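Local coordinates for periplasmic zinc-binding protein troA (Treponema pallidum, PDB 1K0F), which binds zinc with high affinity in the periplasm and delivers it to the membrane permease of an ABC transporter for import into the cell, at residues T166-F171 with L245-M250. Sequence-based numbering, arbitrary orientation.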
loop_
_atom_site.group_PDB
_atom_site.type_symbol
_atom_site.label_atom_id
_atom_site.label_comp_id
_atom_site.label_asym_id
_atom_site.label_seq_id
_atom_site.Cartn_x
_atom_site.Cartn_y
_atom_site.Cartn_z
ATOM N N THR A 166 -6.902 -3.868 11.701
ATOM C CA THR A 166 -6.480 -4.738 10.616
ATOM C C THR A 166 -5.254 -5.577 10.952
ATOM O O THR A 166 -4.687 -5.460 12.037
ATOM C CB THR A 166 -6.154 -3.903 9.381
ATOM O OG1 THR A 166 -5.460 -2.721 9.794
ATOM C CG2 THR A 166 -7.433 -3.509 8.648
ATOM N N ALA A 167 -4.852 -6.413 9.998
ATOM C CA ALA A 167 -3.691 -7.294 10.136
ATOM C C ALA A 167 -2.436 -6.592 10.688
ATOM O O ALA A 167 -1.850 -7.058 11.669
ATOM C CB ALA A 167 -3.379 -7.939 8.790
ATOM N N HIS A 168 -2.016 -5.496 10.048
ATOM C CA HIS A 168 -0.846 -4.735 10.501
ATOM C C HIS A 168 -1.005 -3.213 10.334
ATOM O O HIS A 168 -1.860 -2.759 9.581
ATOM C CB HIS A 168 0.447 -5.261 9.821
ATOM C CG HIS A 168 0.720 -4.702 8.456
ATOM N ND1 HIS A 168 -0.151 -4.849 7.399
ATOM C CD2 HIS A 168 1.808 -4.067 7.957
ATOM C CE1 HIS A 168 0.386 -4.329 6.308
ATOM N NE2 HIS A 168 1.575 -3.851 6.620
ATOM N N ASP A 169 -0.192 -2.441 11.059
ATOM C CA ASP A 169 -0.225 -0.968 11.051
ATOM C C ASP A 169 0.110 -0.367 9.696
ATOM O O ASP A 169 1.137 0.298 9.538
ATOM C CB ASP A 169 0.763 -0.421 12.094
ATOM C CG ASP A 169 0.137 0.617 13.020
ATOM O OD1 ASP A 169 -1.072 0.916 12.854
ATOM O OD2 ASP A 169 0.863 1.130 13.909
ATOM N N ALA A 170 -0.781 -0.568 8.735
ATOM C CA ALA A 170 -0.561 -0.078 7.389
ATOM C C ALA A 170 -1.632 0.885 6.905
ATOM O O ALA A 170 -1.896 0.958 5.714
ATOM C CB ALA A 170 -0.462 -1.256 6.430
ATOM N N PHE A 171 -2.250 1.629 7.807
ATOM C CA PHE A 171 -3.278 2.555 7.366
ATOM C C PHE A 171 -3.223 3.865 8.114
ATOM O O PHE A 171 -4.203 4.596 8.165
ATOM C CB PHE A 171 -4.662 1.925 7.514
ATOM C CG PHE A 171 -4.872 0.714 6.645
ATOM C CD1 PHE A 171 -4.587 -0.558 7.127
ATOM C CD2 PHE A 171 -5.366 0.843 5.355
ATOM C CE1 PHE A 171 -4.791 -1.688 6.337
ATOM C CE2 PHE A 171 -5.574 -0.285 4.554
ATOM C CZ PHE A 171 -5.286 -1.552 5.047
ATOM N N LEU A 245 -8.345 -7.075 3.256
ATOM C CA LEU A 245 -7.925 -5.808 2.718
ATOM C C LEU A 245 -6.570 -5.887 2.032
ATOM O O LEU A 245 -5.789 -6.825 2.252
ATOM C CB LEU A 245 -7.909 -4.763 3.829
ATOM C CG LEU A 245 -9.247 -4.606 4.562
ATOM C CD1 LEU A 245 -9.177 -3.406 5.494
ATOM C CD2 LEU A 245 -10.371 -4.436 3.561
ATOM N N PHE A 246 -6.313 -4.907 1.172
ATOM C CA PHE A 246 -5.049 -4.835 0.461
ATOM C C PHE A 246 -4.189 -3.897 1.263
ATOM O O PHE A 246 -4.508 -2.720 1.379
ATOM C CB PHE A 246 -5.253 -4.268 -0.938
ATOM C CG PHE A 246 -5.958 -5.200 -1.862
ATOM C CD1 PHE A 246 -5.348 -6.379 -2.263
ATOM C CD2 PHE A 246 -7.251 -4.938 -2.267
ATOM C CE1 PHE A 246 -6.020 -7.287 -3.047
ATOM C CE2 PHE A 246 -7.933 -5.836 -3.048
ATOM C CZ PHE A 246 -7.323 -7.017 -3.441
ATOM N N SER A 247 -3.113 -4.413 1.838
ATOM C CA SER A 247 -2.240 -3.566 2.624
ATOM C C SER A 247 -1.097 -3.065 1.761
ATOM O O SER A 247 -1.135 -1.940 1.256
ATOM C CB SER A 247 -1.690 -4.327 3.825
ATOM O OG SER A 247 -1.738 -5.723 3.617
ATOM N N ASP A 248 -0.078 -3.896 1.582
ATOM C CA ASP A 248 1.063 -3.498 0.775
ATOM C C ASP A 248 0.963 -4.037 -0.643
ATOM O O ASP A 248 1.667 -3.566 -1.534
ATOM C CB ASP A 248 2.371 -3.999 1.400
ATOM C CG ASP A 248 2.380 -3.899 2.920
ATOM O OD1 ASP A 248 1.924 -2.869 3.460
ATOM O OD2 ASP A 248 2.854 -4.859 3.574
ATOM N N ALA A 249 0.081 -5.017 -0.841
ATOM C CA ALA A 249 -0.090 -5.647 -2.149
ATOM C C ALA A 249 -1.456 -5.433 -2.787
ATOM O O ALA A 249 -2.468 -5.300 -2.094
ATOM C CB ALA A 249 0.191 -7.150 -2.045
ATOM N N MET A 250 -1.466 -5.427 -4.118
ATOM C CA MET A 250 -2.686 -5.226 -4.888
ATOM C C MET A 250 -3.327 -6.545 -5.269
ATOM O O MET A 250 -2.855 -7.620 -4.889
ATOM C CB MET A 250 -2.384 -4.459 -6.170
ATOM C CG MET A 250 -2.126 -2.990 -5.986
ATOM S SD MET A 250 -2.366 -2.130 -7.535
ATOM C CE MET A 250 -1.632 -3.282 -8.695
#
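H168 and D248, two of the four zinc ligands of TroA, meet tip to tip where the loops following strands 163-166 and 240-245 come together. Their polar link is weak: H168 NE2 lies 3.3 Å from D248 OD1, with an N-H...O angle of 130°, and the carboxylate stands almost perpendicular to the imidazole, the planes 89° apart. OD1 lies at the ring edge, near its plane. S247 CB borders the same edge, 3.2 Å from H168 CE1, while A170 CB covers one face, offset toward the rim. One oxygen, E217 OE2, is hydrogen-bonded to both H168 ND1 and S247 OG, which would limit ring rotation; S219 also holds OG.

Apolar contacts extend the junction. T166 and L245 cross at about a right angle, CG2 to CD1 at 3.6 Å. F171 presents CZ obliquely to F246 O at 3.9 Å and L245 CB at 4.3 Å, and stacks on F105.

In this zinc-free, closed conformation H37 and H102 lie beside D248. The E217 bond is consistent with a proton on ND1, leaving the NE2 lone pair for metal; the weak D248 bond would require a doubly protonated, cationic ring, and zinc would probably replace it.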